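Local coordinates for protein putative alpha-L-fucosidase (Bacteroides thetaiotaomicron, PDB 3EYP) that probably hydrolyses alpha-L-fucosidic linkages as a glycosyl hydrolase of family 29, at residues Lys159-Trp165 against Gln189-Phe195. Coordinates in Å, arbitrary orientation, origin at the centre of the assembly. Numbering follows the deposited sequence.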
# COMPACT_ATOMS: atom_id res chain seq x y z
N LYS A 159 5.15 -5.48 -18.65
CA LYS A 159 4.11 -6.01 -17.72
C LYS A 159 3.78 -4.91 -16.75
O LYS A 159 4.69 -4.25 -16.21
CB LYS A 159 4.59 -7.23 -16.89
CG LYS A 159 3.44 -7.82 -16.06
CD LYS A 159 3.75 -9.19 -15.46
CE LYS A 159 2.50 -9.83 -14.95
NZ LYS A 159 2.70 -11.18 -14.49
N ILE A 160 2.50 -4.69 -16.55
CA ILE A 160 2.01 -3.62 -15.69
C ILE A 160 1.27 -4.27 -14.49
O ILE A 160 0.33 -5.07 -14.68
CB ILE A 160 1.08 -2.65 -16.48
CG1 ILE A 160 1.73 -2.02 -17.74
CG2 ILE A 160 0.49 -1.48 -15.52
CD1 ILE A 160 2.87 -1.10 -17.52
N TRP A 161 1.70 -3.90 -13.28
CA TRP A 161 1.20 -4.55 -12.05
C TRP A 161 0.21 -3.72 -11.22
O TRP A 161 -0.44 -4.23 -10.30
CB TRP A 161 2.36 -4.96 -11.15
CG TRP A 161 3.30 -5.95 -11.70
CD1 TRP A 161 4.41 -5.69 -12.46
CD2 TRP A 161 3.31 -7.34 -11.42
NE1 TRP A 161 5.08 -6.86 -12.71
CE2 TRP A 161 4.42 -7.89 -12.08
CE3 TRP A 161 2.47 -8.18 -10.68
CZ2 TRP A 161 4.71 -9.25 -12.02
CZ3 TRP A 161 2.75 -9.54 -10.64
CH2 TRP A 161 3.86 -10.06 -11.30
N GLU A 162 0.10 -2.45 -11.56
CA GLU A 162 -0.95 -1.58 -11.00
C GLU A 162 -1.34 -0.48 -11.94
O GLU A 162 -0.48 0.13 -12.58
CB GLU A 162 -0.53 -0.96 -9.67
CG GLU A 162 -1.67 -0.31 -8.90
CD GLU A 162 -1.56 -0.46 -7.38
OE1 GLU A 162 -0.84 -1.39 -6.93
OE2 GLU A 162 -2.16 0.42 -6.66
N THR A 163 -2.65 -0.26 -12.03
CA THR A 163 -3.21 0.93 -12.72
C THR A 163 -3.98 1.70 -11.69
O THR A 163 -4.77 1.13 -10.94
CB THR A 163 -4.14 0.53 -13.90
OG1 THR A 163 -3.36 -0.06 -14.94
CG2 THR A 163 -4.87 1.69 -14.50
N TRP A 164 -3.71 2.99 -11.61
CA TRP A 164 -4.26 3.87 -10.55
C TRP A 164 -5.22 4.86 -11.15
O TRP A 164 -4.84 5.67 -12.03
CB TRP A 164 -3.15 4.61 -9.87
CG TRP A 164 -3.15 4.65 -8.40
CD1 TRP A 164 -2.71 3.69 -7.56
CD2 TRP A 164 -3.54 5.75 -7.58
NE1 TRP A 164 -2.86 4.09 -6.26
CE2 TRP A 164 -3.33 5.37 -6.24
CE3 TRP A 164 -4.06 7.02 -7.85
CZ2 TRP A 164 -3.60 6.22 -5.16
CZ3 TRP A 164 -4.34 7.85 -6.78
CH2 TRP A 164 -4.08 7.44 -5.45
N TRP A 165 -6.44 4.86 -10.60
CA TRP A 165 -7.48 5.81 -11.03
C TRP A 165 -7.82 6.75 -9.89
O TRP A 165 -8.56 6.39 -8.98
CB TRP A 165 -8.75 5.11 -11.51
CG TRP A 165 -8.61 4.39 -12.83
CD1 TRP A 165 -7.74 4.70 -13.82
CD2 TRP A 165 -9.35 3.25 -13.29
NE1 TRP A 165 -7.89 3.85 -14.87
CE2 TRP A 165 -8.85 2.92 -14.57
CE3 TRP A 165 -10.39 2.48 -12.75
CZ2 TRP A 165 -9.37 1.87 -15.34
CZ3 TRP A 165 -10.88 1.42 -13.49
CH2 TRP A 165 -10.40 1.14 -14.80
N GLN A 189 -3.48 -7.01 -19.40
CA GLN A 189 -2.65 -7.11 -18.18
C GLN A 189 -3.36 -7.87 -17.05
O GLN A 189 -3.81 -7.28 -16.05
CB GLN A 189 -2.30 -5.70 -17.71
CG GLN A 189 -1.43 -4.88 -18.71
CD GLN A 189 -0.02 -5.43 -18.87
OE1 GLN A 189 0.44 -6.23 -18.03
NE2 GLN A 189 0.72 -4.94 -19.90
N PRO A 190 -3.47 -9.19 -17.19
CA PRO A 190 -4.36 -9.87 -16.26
C PRO A 190 -3.89 -9.83 -14.78
O PRO A 190 -4.67 -10.04 -13.88
CB PRO A 190 -4.47 -11.30 -16.82
CG PRO A 190 -3.48 -11.40 -17.93
CD PRO A 190 -3.00 -10.05 -18.29
N ASP A 191 -2.63 -9.50 -14.55
CA ASP A 191 -2.13 -9.46 -13.17
C ASP A 191 -2.18 -8.04 -12.60
O ASP A 191 -1.74 -7.78 -11.47
CB ASP A 191 -0.72 -10.00 -13.10
CG ASP A 191 -0.66 -11.54 -13.15
OD1 ASP A 191 -1.72 -12.21 -13.20
OD2 ASP A 191 0.46 -12.06 -13.12
N CYS A 192 -2.74 -7.14 -13.38
CA CYS A 192 -2.76 -5.73 -13.01
C CYS A 192 -3.85 -5.42 -11.99
O CYS A 192 -5.03 -5.58 -12.21
CB CYS A 192 -2.90 -4.80 -14.21
SG CYS A 192 -2.67 -3.02 -13.75
N VAL A 193 -3.40 -4.91 -10.87
CA VAL A 193 -4.26 -4.48 -9.75
C VAL A 193 -4.76 -3.09 -10.04
O VAL A 193 -4.00 -2.18 -10.41
CB VAL A 193 -3.46 -4.41 -8.42
CG1 VAL A 193 -4.25 -3.76 -7.36
CG2 VAL A 193 -2.98 -5.76 -7.95
N ILE A 194 -6.06 -2.93 -9.91
CA ILE A 194 -6.70 -1.63 -10.10
C ILE A 194 -7.06 -0.91 -8.79
O ILE A 194 -7.83 -1.44 -7.98
CB ILE A 194 -7.92 -1.75 -10.97
CG1 ILE A 194 -7.54 -2.23 -12.37
CG2 ILE A 194 -8.68 -0.40 -11.00
CD1 ILE A 194 -8.80 -2.64 -13.20
N PHE A 195 -6.44 0.26 -8.60
CA PHE A 195 -6.83 1.19 -7.50
C PHE A 195 -7.97 1.98 -8.09
O PHE A 195 -7.78 2.76 -9.04
CB PHE A 195 -5.70 2.11 -7.05
CG PHE A 195 -6.10 3.13 -6.03
CD1 PHE A 195 -5.93 2.88 -4.66
CD2 PHE A 195 -6.62 4.35 -6.42
CE1 PHE A 195 -6.30 3.83 -3.69
CE2 PHE A 195 -6.98 5.33 -5.45
CZ PHE A 195 -6.82 5.06 -4.10
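Strands 162-164 and 193-195 run parallel, 4.8 Å apart at their axes and 17° off in direction, in E162–V193, T163–I194 and W164–F195 register. Four backbone hydrogen bonds zigzag between them: V193 N to W161 O (3.1 Å), T163 N to V193 O (2.9 Å), F195 N to T163 O (3.0 Å) and W165 N to F195 O (2.9 Å). E162, W164, V193 and F195 share one face of the sheet, T163 and I194 the other.

At the N-terminal end, Q189 to C192 form a type I turn closed by C192 N to Q189 O (2.9 Å). Side chains stitch this turn to the other segment: Q189 OE1 accepts from I160 N (3.0 Å), while its NE2 bonds to the carbonyls of M154 and G158, and K159 NZ makes a salt bridge with D191 OD2 (2.8 Å).

Aromatic contacts dominate the C-terminal end. The F195 ring lies in an offset stack on the six-membered ring of W164, centroids 3.9 Å apart and planes within 1°, and F195 CB sits over the five-membered ring. On the opposite face I194 CG2 makes an off-centre CH-pi contact with W165.

The pair joins the ends of the right-handed beta-alpha-beta crossover through helix 175-188, the repeating unit of a TIM barrel. That helix covers T163, C192 and I194; towards the barrel interior E162 pairs with R20 of helix 12-20, W164 bonds to E253 and lies near a bound glycerol, and strand 119-124 continues the sheet beyond 162-164.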